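Long-range contacts in R.Pab1 family restriction endonuclease (Campylobacter coli, PDB 7CFA), which probably acts as a restriction DNA glycosylase, excising a base from a specific recognition sequence in double-stranded DNA so that the strand is cleaved at the abasic site: residues 43-53 / 169-179; 136-144 / 153-161. The protein carries 2 engineered substitutions. All coordinates share one frame; numbering follows the deposited sequence.

Contact 1 (43-53 / 169-179); sequences INVKHYVEWQI and MLYFCFPVHLL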
loop_
_atom_site.group_PDB
_atom_site.type_symbol
_atom_site.label_atom_id
_atom_site.label_comp_id
_atom_site.label_asym_id
_atom_site.label_seq_id
_atom_site.Cartn_x
_atom_site.Cartn_y
_atom_site.Cartn_z
ATOM N N ILE A 43 0.384 -25.554 8.002
ATOM C CA ILE A 43 -0.213 -25.169 6.732
ATOM C C ILE A 43 -1.468 -25.997 6.499
ATOM O O ILE A 43 -1.447 -27.226 6.640
ATOM C CB ILE A 43 0.795 -25.362 5.590
ATOM C CG1 ILE A 43 1.973 -24.395 5.753
ATOM C CG2 ILE A 43 0.116 -25.191 4.237
ATOM C CD1 ILE A 43 1.583 -22.937 5.657
ATOM N N ASN A 44 -2.559 -25.329 6.143
ATOM C CA ASN A 44 -3.814 -25.983 5.799
ATOM C C ASN A 44 -4.175 -25.659 4.347
ATOM O O ASN A 44 -3.392 -25.054 3.609
ATOM C CB ASN A 44 -4.919 -25.565 6.773
ATOM C CG ASN A 44 -5.062 -24.062 6.876
ATOM O OD1 ASN A 44 -5.530 -23.407 5.946
ATOM N ND2 ASN A 44 -4.662 -23.506 8.014
ATOM N N VAL A 45 -5.383 -26.061 3.943
ATOM C CA VAL A 45 -5.800 -25.897 2.554
ATOM C C VAL A 45 -6.040 -24.438 2.187
ATOM O O VAL A 45 -6.080 -24.102 0.996
ATOM C CB VAL A 45 -7.065 -26.729 2.278
ATOM C CG1 VAL A 45 -6.769 -28.207 2.462
ATOM C CG2 VAL A 45 -8.192 -26.290 3.199
ATOM N N LYS A 46 -6.208 -23.560 3.172
ATOM C CA LYS A 46 -6.464 -22.152 2.905
ATOM C C LYS A 46 -5.191 -21.331 2.745
ATOM O O LYS A 46 -5.273 -20.160 2.360
ATOM C CB LYS A 46 -7.328 -21.552 4.020
ATOM C CG LYS A 46 -8.734 -22.130 4.085
ATOM C CD LYS A 46 -9.533 -21.518 5.226
ATOM C CE LYS A 46 -10.931 -22.111 5.295
ATOM N NZ LYS A 46 -11.721 -21.544 6.422
ATOM N N HIS A 47 -4.025 -21.909 3.020
ATOM C CA HIS A 47 -2.770 -21.192 2.846
ATOM C C HIS A 47 -2.393 -21.146 1.370
ATOM O O HIS A 47 -2.326 -22.181 0.701
ATOM C CB HIS A 47 -1.656 -21.843 3.662
ATOM C CG HIS A 47 -1.700 -21.506 5.120
ATOM N ND1 HIS A 47 -2.343 -22.296 6.049
ATOM C CD2 HIS A 47 -1.187 -20.458 5.808
ATOM C CE1 HIS A 47 -2.218 -21.754 7.246
ATOM N NE2 HIS A 47 -1.523 -20.637 7.128
ATOM N N TYR A 48 -2.145 -19.940 0.869
ATOM C CA TYR A 48 -1.801 -19.716 -0.526
ATOM C C TYR A 48 -0.434 -19.054 -0.630
ATOM O O TYR A 48 0.020 -18.373 0.292
ATOM C CB TYR A 48 -2.844 -18.833 -1.224
ATOM C CG TYR A 48 -4.036 -19.582 -1.776
ATOM C CD1 TYR A 48 -4.961 -20.181 -0.928
ATOM C CD2 TYR A 48 -4.245 -19.675 -3.147
ATOM C CE1 TYR A 48 -6.054 -20.862 -1.432
ATOM C CE2 TYR A 48 -5.335 -20.353 -3.659
ATOM C CZ TYR A 48 -6.235 -20.944 -2.798
ATOM O OH TYR A 48 -7.322 -21.620 -3.304
ATOM N N VAL A 49 0.217 -19.266 -1.766
ATOM C CA VAL A 49 1.435 -18.547 -2.116
ATOM C C VAL A 49 1.045 -17.330 -2.940
ATOM O O VAL A 49 0.266 -17.442 -3.893
ATOM C CB VAL A 49 2.407 -19.450 -2.893
ATOM C CG1 VAL A 49 3.631 -18.656 -3.337
ATOM C CG2 VAL A 49 2.815 -20.645 -2.050
ATOM N N GLU A 50 1.566 -16.166 -2.569
ATOM C CA GLU A 50 1.372 -14.942 -3.337
ATOM C C GLU A 50 2.693 -14.578 -3.995
ATOM O O GLU A 50 3.680 -14.307 -3.303
ATOM C CB GLU A 50 0.878 -13.800 -2.453
ATOM C CG GLU A 50 0.284 -12.645 -3.241
ATOM C CD GLU A 50 -0.123 -11.481 -2.364
ATOM O OE1 GLU A 50 0.772 -10.837 -1.778
ATOM O OE2 GLU A 50 -1.340 -11.217 -2.253
ATOM N N TRP A 51 2.708 -14.569 -5.326
ATOM C CA TRP A 51 3.931 -14.391 -6.110
ATOM C C TRP A 51 3.745 -13.197 -7.044
ATOM O O TRP A 51 3.029 -13.292 -8.048
ATOM C CB TRP A 51 4.254 -15.667 -6.889
ATOM C CG TRP A 51 5.528 -15.643 -7.687
ATOM C CD1 TRP A 51 6.466 -14.649 -7.726
ATOM C CD2 TRP A 51 6.000 -16.673 -8.565
ATOM N NE1 TRP A 51 7.492 -15.000 -8.575
ATOM C CE2 TRP A 51 7.229 -16.238 -9.103
ATOM C CE3 TRP A 51 5.502 -17.922 -8.948
ATOM C CZ2 TRP A 51 7.963 -17.007 -10.002
ATOM C CZ3 TRP A 51 6.234 -18.684 -9.842
ATOM C CH2 TRP A 51 7.449 -18.223 -10.359
ATOM N N GLN A 52 4.386 -12.073 -6.714
ATOM C CA GLN A 52 4.395 -10.902 -7.589
ATOM C C GLN A 52 5.395 -11.171 -8.711
ATOM O O GLN A 52 6.553 -10.747 -8.683
ATOM C CB GLN A 52 4.739 -9.635 -6.815
ATOM C CG GLN A 52 4.611 -8.364 -7.645
ATOM C CD GLN A 52 4.945 -7.110 -6.862
ATOM O OE1 GLN A 52 5.388 -7.177 -5.715
ATOM N NE2 GLN A 52 4.730 -5.955 -7.480
ATOM N N ILE A 53 4.924 -11.889 -9.722
ATOM C CA ILE A 53 5.791 -12.427 -10.762
ATOM C C ILE A 53 6.001 -11.386 -11.852
ATOM O O ILE A 53 5.099 -10.601 -12.175
ATOM C CB ILE A 53 5.190 -13.728 -11.327
ATOM C CG1 ILE A 53 6.147 -14.389 -12.320
ATOM C CG2 ILE A 53 3.839 -13.457 -11.978
ATOM C CD1 ILE A 53 5.654 -15.721 -12.831
ATOM N N MET A 169 -0.569 -4.146 -10.580
ATOM C CA MET A 169 0.416 -5.095 -10.078
ATOM C C MET A 169 -0.205 -6.483 -10.105
ATOM O O MET A 169 -1.237 -6.716 -9.465
ATOM C CB MET A 169 0.865 -4.734 -8.661
ATOM C CG MET A 169 1.910 -3.630 -8.588
ATOM S SD MET A 169 1.301 -2.021 -9.129
ATOM C CE MET A 169 0.017 -1.720 -7.917
ATOM N N LEU A 170 0.415 -7.396 -10.844
ATOM C CA LEU A 170 -0.113 -8.743 -11.005
ATOM C C LEU A 170 0.514 -9.667 -9.970
ATOM O O LEU A 170 1.735 -9.664 -9.783
ATOM C CB LEU A 170 0.155 -9.261 -12.420
ATOM C CG LEU A 170 -0.528 -10.561 -12.860
ATOM C CD1 LEU A 170 -0.837 -10.512 -14.348
ATOM C CD2 LEU A 170 0.335 -11.774 -12.545
ATOM N N TYR A 171 -0.325 -10.453 -9.303
ATOM C CA TYR A 171 0.116 -11.436 -8.325
ATOM C C TYR A 171 -0.355 -12.813 -8.764
ATOM O O TYR A 171 -1.515 -12.980 -9.152
ATOM C CB TYR A 171 -0.414 -11.105 -6.928
ATOM C CG TYR A 171 0.143 -9.820 -6.360
ATOM C CD1 TYR A 171 -0.453 -8.597 -6.645
ATOM C CD2 TYR A 171 1.268 -9.828 -5.546
ATOM C CE1 TYR A 171 0.055 -7.418 -6.132
ATOM C CE2 TYR A 171 1.784 -8.653 -5.025
ATOM C CZ TYR A 171 1.173 -7.452 -5.322
ATOM O OH TYR A 171 1.680 -6.280 -4.810
ATOM N N PHE A 172 0.546 -13.787 -8.713
ATOM C CA PHE A 172 0.252 -15.163 -9.089
ATOM C C PHE A 172 0.066 -15.977 -7.815
ATOM O O PHE A 172 0.960 -16.014 -6.963
ATOM C CB PHE A 172 1.380 -15.727 -9.954
ATOM C CG PHE A 172 1.126 -17.113 -10.466
ATOM C CD1 PHE A 172 -0.122 -17.476 -10.947
ATOM C CD2 PHE A 172 2.147 -18.049 -10.490
ATOM C CE1 PHE A 172 -0.349 -18.752 -11.428
ATOM C CE2 PHE A 172 1.927 -19.324 -10.970
ATOM C CZ PHE A 172 0.679 -19.676 -11.441
ATOM N N CYS A 173 -1.094 -16.617 -7.678
ATOM C CA CYS A 173 -1.474 -17.266 -6.433
ATOM C C CYS A 173 -1.874 -18.717 -6.663
ATOM O O CYS A 173 -2.462 -19.064 -7.694
ATOM C CB CYS A 173 -2.627 -16.518 -5.752
ATOM S SG CYS A 173 -2.302 -14.761 -5.468
ATOM N N PHE A 174 -1.563 -19.555 -5.681
ATOM C CA PHE A 174 -1.879 -20.978 -5.709
ATOM C C PHE A 174 -1.657 -21.547 -4.307
ATOM O O PHE A 174 -0.866 -20.996 -3.533
ATOM C CB PHE A 174 -1.018 -21.726 -6.739
ATOM C CG PHE A 174 0.451 -21.460 -6.606
ATOM C CD1 PHE A 174 1.236 -22.228 -5.760
ATOM C CD2 PHE A 174 1.050 -20.444 -7.331
ATOM C CE1 PHE A 174 2.589 -21.982 -5.638
ATOM C CE2 PHE A 174 2.402 -20.195 -7.213
ATOM C CZ PHE A 174 3.172 -20.964 -6.365
ATOM N N PRO A 175 -2.338 -22.643 -3.968
ATOM C CA PRO A 175 -2.214 -23.201 -2.615
ATOM C C PRO A 175 -0.804 -23.691 -2.319
ATOM O O PRO A 175 -0.077 -24.146 -3.205
ATOM C CB PRO A 175 -3.213 -24.364 -2.618
ATOM C CG PRO A 175 -4.168 -24.050 -3.718
ATOM C CD PRO A 175 -3.358 -23.350 -4.761
ATOM N N VAL A 176 -0.428 -23.595 -1.041
ATOM C CA VAL A 176 0.891 -24.042 -0.604
ATOM C C VAL A 176 1.022 -25.555 -0.719
ATOM O O VAL A 176 2.112 -26.072 -0.997
ATOM C CB VAL A 176 1.162 -23.562 0.835
ATOM C CG1 VAL A 176 2.533 -24.025 1.315
ATOM C CG2 VAL A 176 1.049 -22.049 0.919
ATOM N N HIS A 177 -0.072 -26.294 -0.522
ATOM C CA HIS A 177 0.013 -27.748 -0.578
ATOM C C HIS A 177 0.276 -28.274 -1.985
ATOM O O HIS A 177 0.507 -29.477 -2.140
ATOM C CB HIS A 177 -1.260 -28.381 -0.006
ATOM C CG HIS A 177 -2.508 -28.037 -0.758
ATOM N ND1 HIS A 177 -2.852 -28.646 -1.946
ATOM C CD2 HIS A 177 -3.501 -27.160 -0.484
ATOM C CE1 HIS A 177 -4.000 -28.150 -2.375
ATOM N NE2 HIS A 177 -4.415 -27.248 -1.506
ATOM N N LEU A 178 0.254 -27.414 -3.006
ATOM C CA LEU A 178 0.657 -27.833 -4.343
ATOM C C LEU A 178 2.168 -27.933 -4.490
ATOM O O LEU A 178 2.644 -28.559 -5.442
ATOM C CB LEU A 178 0.119 -26.863 -5.397
ATOM C CG LEU A 178 -1.388 -26.808 -5.634
ATOM C CD1 LEU A 178 -1.684 -25.856 -6.779
ATOM C CD2 LEU A 178 -1.943 -28.191 -5.926
ATOM N N LEU A 179 2.925 -27.332 -3.579
ATOM C CA LEU A 179 4.374 -27.297 -3.696
ATOM C C LEU A 179 4.992 -28.608 -3.229
ATOM O O LEU A 179 4.477 -29.282 -2.334
ATOM C CB LEU A 179 4.947 -26.137 -2.880
ATOM C CG LEU A 179 4.516 -24.723 -3.274
ATOM C CD1 LEU A 179 4.979 -23.720 -2.233
ATOM C CD2 LEU A 179 5.063 -24.362 -4.645
#
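Val49 sits on one face of the Phe174 ring, its CB 4.0 Å from the ring centroid and 24° off the normal, a CH-pi contact. Phe174 reaches it because its CG lies between its own backbone N and carbonyl carbon (chi1 51°), which swings the ring under the valine. Val49 CG1 faces Phe174 CZ, while CG2 packs on Val176 CG2 at 3.7 Å and meets Leu179. Farther along the same face, Trp51 CE3 comes at the edge of the Phe172 ring, 3.7 Å from Phe172 CD2, and Ile53 CG2 fills in against Leu170 and the CB of Phe172. Helix 208-219 covers the Phe172 and Ile53 end of this layer, through Phe211 and Met214.

Between the layers runs an antiparallel backbone pairing. Val49 N donates to Phe174 O at 2.7 Å in a nearly straight bond, whereas the return bond from Phe174 N to Val49 O is weak; the Trp51-Phe172 pair bonds in both directions, and Val176 N prolongs the series to His47 O. On the reverse face Glu50 stretches out beside Cys173 and crosses Tyr171, with its CG 3.8 Å from Tyr171 CD2. Its carboxylate is gripped by Arg22 and Lys24, which probably offsets the nearby carboxylate of Glu154. At the far end Pro175 lies over one face of the Tyr48 ring, a CH-pi contact through CG. The whole is a central strand pair of an antiparallel sheet, with an apolar face partly covered by helix 208-219 and a face bearing Glu50, Cys173 and Tyr171, consistent with the half-pipe fold of the R.PabI family.

Contact 2 (136-144 / 153-161); sequences YVSYPLLVY and SEIIIKEKQ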
loop_
_atom_site.group_PDB
_atom_site.type_symbol
_atom_site.label_atom_id
_atom_site.label_comp_id
_atom_site.label_asym_id
_atom_site.label_seq_id
_atom_site.Cartn_x
_atom_site.Cartn_y
_atom_site.Cartn_z
ATOM N N TYR A 136 -14.418 8.098 0.825
ATOM C CA TYR A 136 -13.800 6.809 0.558
ATOM C C TYR A 136 -12.984 6.880 -0.722
ATOM O O TYR A 136 -13.387 7.530 -1.692
ATOM C CB TYR A 136 -14.848 5.694 0.434
ATOM C CG TYR A 136 -15.513 5.323 1.735
ATOM C CD1 TYR A 136 -16.625 6.018 2.190
ATOM C CD2 TYR A 136 -15.031 4.275 2.508
ATOM C CE1 TYR A 136 -17.237 5.680 3.381
ATOM C CE2 TYR A 136 -15.636 3.930 3.699
ATOM C CZ TYR A 136 -16.738 4.637 4.132
ATOM O OH TYR A 136 -17.346 4.297 5.318
ATOM N N VAL A 137 -11.838 6.210 -0.714
ATOM C CA VAL A 137 -11.035 5.990 -1.910
ATOM C C VAL A 137 -11.146 4.508 -2.231
ATOM O O VAL A 137 -10.732 3.658 -1.431
ATOM C CB VAL A 137 -9.575 6.416 -1.713
ATOM C CG1 VAL A 137 -8.807 6.278 -3.018
ATOM C CG2 VAL A 137 -9.508 7.842 -1.199
ATOM N N SER A 138 -11.722 4.189 -3.385
ATOM C CA SER A 138 -12.013 2.810 -3.755
ATOM C C SER A 138 -11.036 2.340 -4.824
ATOM O O SER A 138 -10.908 2.970 -5.879
ATOM C CB SER A 138 -13.452 2.671 -4.250
ATOM O OG SER A 138 -14.369 3.014 -3.227
ATOM N N TYR A 139 -10.352 1.235 -4.543
ATOM C CA TYR A 139 -9.380 0.655 -5.450
ATOM C C TYR A 139 -9.927 -0.633 -6.034
ATOM O O TYR A 139 -10.325 -1.532 -5.278
ATOM C CB TYR A 139 -8.060 0.376 -4.727
ATOM C CG TYR A 139 -7.400 1.609 -4.163
ATOM C CD1 TYR A 139 -7.759 2.106 -2.914
ATOM C CD2 TYR A 139 -6.414 2.277 -4.873
ATOM C CE1 TYR A 139 -7.155 3.234 -2.394
ATOM C CE2 TYR A 139 -5.805 3.404 -4.362
ATOM C CZ TYR A 139 -6.180 3.879 -3.123
ATOM O OH TYR A 139 -5.575 5.002 -2.610
ATOM N N PRO A 140 -9.972 -0.761 -7.355
ATOM C CA PRO A 140 -10.446 -2.006 -7.956
ATOM C C PRO A 140 -9.364 -3.069 -7.953
ATOM O O PRO A 140 -8.164 -2.781 -7.943
ATOM C CB PRO A 140 -10.800 -1.586 -9.387
ATOM C CG PRO A 140 -9.833 -0.492 -9.682
ATOM C CD PRO A 140 -9.619 0.245 -8.372
ATOM N N LEU A 141 -9.809 -4.319 -7.953
ATOM C CA LEU A 141 -8.912 -5.440 -8.168
ATOM C C LEU A 141 -9.587 -6.417 -9.113
ATOM O O LEU A 141 -10.797 -6.651 -9.021
ATOM C CB LEU A 141 -8.522 -6.126 -6.850
ATOM C CG LEU A 141 -9.595 -6.759 -5.966
ATOM C CD1 LEU A 141 -9.743 -8.241 -6.267
ATOM C CD2 LEU A 141 -9.262 -6.542 -4.499
ATOM N N LEU A 142 -8.806 -6.962 -10.037
ATOM C CA LEU A 142 -9.285 -7.940 -11.000
ATOM C C LEU A 142 -8.711 -9.301 -10.645
ATOM O O LEU A 142 -7.513 -9.421 -10.368
ATOM C CB LEU A 142 -8.889 -7.548 -12.425
ATOM C CG LEU A 142 -9.503 -6.259 -12.974
ATOM C CD1 LEU A 142 -8.999 -5.989 -14.383
ATOM C CD2 LEU A 142 -11.023 -6.337 -12.953
ATOM N N VAL A 143 -9.566 -10.318 -10.645
ATOM C CA VAL A 143 -9.163 -11.694 -10.388
ATOM C C VAL A 143 -9.452 -12.513 -11.634
ATOM O O VAL A 143 -10.572 -12.481 -12.159
ATOM C CB VAL A 143 -9.889 -12.283 -9.165
ATOM C CG1 VAL A 143 -9.620 -13.778 -9.060
ATOM C CG2 VAL A 143 -9.448 -11.571 -7.895
ATOM N N TYR A 144 -8.444 -13.233 -12.115
ATOM C CA TYR A 144 -8.608 -14.158 -13.228
ATOM C C TYR A 144 -8.465 -15.579 -12.703
ATOM O O TYR A 144 -7.438 -15.928 -12.112
ATOM C CB TYR A 144 -7.593 -13.892 -14.339
ATOM C CG TYR A 144 -7.763 -14.822 -15.518
ATOM C CD1 TYR A 144 -8.755 -14.599 -16.464
ATOM C CD2 TYR A 144 -6.944 -15.931 -15.677
ATOM C CE1 TYR A 144 -8.920 -15.450 -17.541
ATOM C CE2 TYR A 144 -7.101 -16.786 -16.750
ATOM C CZ TYR A 144 -8.090 -16.541 -17.679
ATOM O OH TYR A 144 -8.250 -17.391 -18.748
ATOM N N SER A 153 -4.749 -15.415 -10.680
ATOM C CA SER A 153 -3.941 -14.208 -10.651
ATOM C C SER A 153 -4.835 -13.032 -10.297
ATOM O O SER A 153 -5.992 -12.968 -10.722
ATOM C CB SER A 153 -3.237 -13.956 -11.992
ATOM O OG SER A 153 -4.175 -13.721 -13.025
ATOM N N GLU A 154 -4.302 -12.113 -9.499
ATOM C CA GLU A 154 -5.031 -10.922 -9.094
ATOM C C GLU A 154 -4.222 -9.681 -9.437
ATOM O O GLU A 154 -3.008 -9.635 -9.216
ATOM C CB GLU A 154 -5.366 -10.950 -7.600
ATOM C CG GLU A 154 -4.208 -11.303 -6.688
ATOM C CD GLU A 154 -4.645 -11.449 -5.242
ATOM O OE1 GLU A 154 -5.852 -11.281 -4.968
ATOM O OE2 GLU A 154 -3.785 -11.732 -4.380
ATOM N N ILE A 155 -4.905 -8.683 -9.987
ATOM C CA ILE A 155 -4.287 -7.430 -10.400
ATOM C C ILE A 155 -4.768 -6.336 -9.460
ATOM O O ILE A 155 -5.965 -6.025 -9.413
ATOM C CB ILE A 155 -4.617 -7.093 -11.861
ATOM C CG1 ILE A 155 -4.119 -8.212 -12.780
ATOM C CG2 ILE A 155 -4.000 -5.757 -12.252
ATOM C CD1 ILE A 155 -4.509 -8.040 -14.225
ATOM N N ILE A 156 -3.839 -5.759 -8.705
ATOM C CA ILE A 156 -4.140 -4.658 -7.800
ATOM C C ILE A 156 -3.893 -3.347 -8.534
ATOM O O ILE A 156 -2.831 -3.152 -9.136
ATOM C CB ILE A 156 -3.286 -4.746 -6.523
ATOM C CG1 ILE A 156 -3.489 -6.099 -5.837
ATOM C CG2 ILE A 156 -3.627 -3.608 -5.576
ATOM C CD1 ILE A 156 -4.924 -6.382 -5.456
ATOM N N ILE A 157 -4.874 -2.451 -8.489
ATOM C CA ILE A 157 -4.806 -1.167 -9.176
ATOM C C ILE A 157 -4.488 -0.086 -8.150
ATOM O O ILE A 157 -5.249 0.119 -7.197
ATOM C CB ILE A 157 -6.116 -0.857 -9.916
ATOM C CG1 ILE A 157 -6.460 -1.982 -10.896
ATOM C CG2 ILE A 157 -6.016 0.473 -10.643
ATOM C CD1 ILE A 157 -5.420 -2.196 -11.974
ATOM N N LYS A 158 -3.368 0.608 -8.345
ATOM C CA LYS A 158 -2.953 1.705 -7.481
ATOM C C LYS A 158 -2.628 2.925 -8.335
ATOM O O LYS A 158 -2.568 2.853 -9.565
ATOM C CB LYS A 158 -1.743 1.319 -6.620
ATOM C CG LYS A 158 -2.029 0.248 -5.575
ATOM C CD LYS A 158 -2.983 0.750 -4.499
ATOM C CE LYS A 158 -3.239 -0.322 -3.451
ATOM N NZ LYS A 158 -4.142 0.147 -2.364
ATOM N N GLU A 159 -2.416 4.057 -7.666
ATOM C CA GLU A 159 -2.085 5.288 -8.374
ATOM C C GLU A 159 -0.669 5.222 -8.930
ATOM O O GLU A 159 0.229 4.637 -8.317
ATOM C CB GLU A 159 -2.211 6.500 -7.447
ATOM C CG GLU A 159 -3.557 6.653 -6.757
ATOM C CD GLU A 159 -3.606 5.949 -5.415
ATOM O OE1 GLU A 159 -2.728 5.099 -5.157
ATOM O OE2 GLU A 159 -4.519 6.251 -4.617
ATOM N N LYS A 160 -0.472 5.825 -10.099
ATOM C CA LYS A 160 0.873 5.959 -10.642
ATOM C C LYS A 160 1.676 6.932 -9.790
ATOM O O LYS A 160 1.209 8.032 -9.479
ATOM C CB LYS A 160 0.827 6.443 -12.089
ATOM C CG LYS A 160 0.358 5.410 -13.094
ATOM C CD LYS A 160 0.576 5.917 -14.509
ATOM C CE LYS A 160 0.081 4.925 -15.547
ATOM N NZ LYS A 160 0.756 3.605 -15.415
ATOM N N GLN A 161 2.883 6.527 -9.407
ATOM C CA GLN A 161 3.739 7.368 -8.582
ATOM C C GLN A 161 4.355 8.460 -9.443
ATOM O O GLN A 161 5.024 8.166 -10.439
ATOM C CB GLN A 161 4.826 6.535 -7.909
ATOM C CG GLN A 161 4.291 5.490 -6.958
ATOM C CD GLN A 161 3.508 6.095 -5.810
ATOM O OE1 GLN A 161 3.964 7.033 -5.156
ATOM N NE2 GLN A 161 2.321 5.559 -5.560
#
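The Tyr139 ring carries the ammonium group of Lys158 on one face: NZ stands 3.9 Å from the ring centroid and only 8° off the normal, a well-centred cation-pi contact. Lys158 gets there by bending at its second torsion (chi2 -67°), crossing the tyrosine at about a right angle, and its CD also touches the ring. At the edge, near the ring plane, lie the carbonyl O of Ile157, 3.4 Å from Tyr139 CD2, and the carboxylate of Glu159. The Tyr139 hydroxyl donates to Glu159 OE2 at 2.6 Å, meeting it on the syn side, with the carboxylate turned 81° against the ring.

Next along the pair, Pro140 CG packs on Ile157 CB at 3.7 Å. The bond from Ile157 N to Pro140 O is weak, and the proline has no N-H to return one. Pairing then becomes regular: Leu142 and Ile155 exchange two backbone bonds, the tighter from Ile155 N to Leu142 O at 2.7 Å, and Tyr144 and Ser153 do likewise. Tyr144 directs its hydroxyl elsewhere, to Glu213, and Glu154 is salt-bridged to Lys24. Residues 136-143 of strand 130-145 also pair antiparallel with a strand of the second subunit, where Ser138 OG is hydrogen-bonded to Ser138 OG of that subunit. The arrangement is an antiparallel beta hairpin whose first strand carries the sheet on across a dimer interface.

In the fold
Both contacts belong to one antiparallel sheet, their centres about 18 Å apart. Strand 166-175 of contact 1 and strand 152-159 of contact 2 are neighbours in it and follow one another in the chain; backbone bonds from Tyr171 N to Glu154 O and from Met169 N to Ile156 O probably join them. Four strands therefore run side by side in the order 47-51, 166-175, 152-159, 130-145. Contact 2 closes a local hairpin, whereas contact 1 brings an early strand against a much later one, with the hairpin between them in sequence. Helix 208-219 packs against both; contact 1 is buried in the middle of the sheet, while the 130-145 strand of contact 2 continues it into the second subunit.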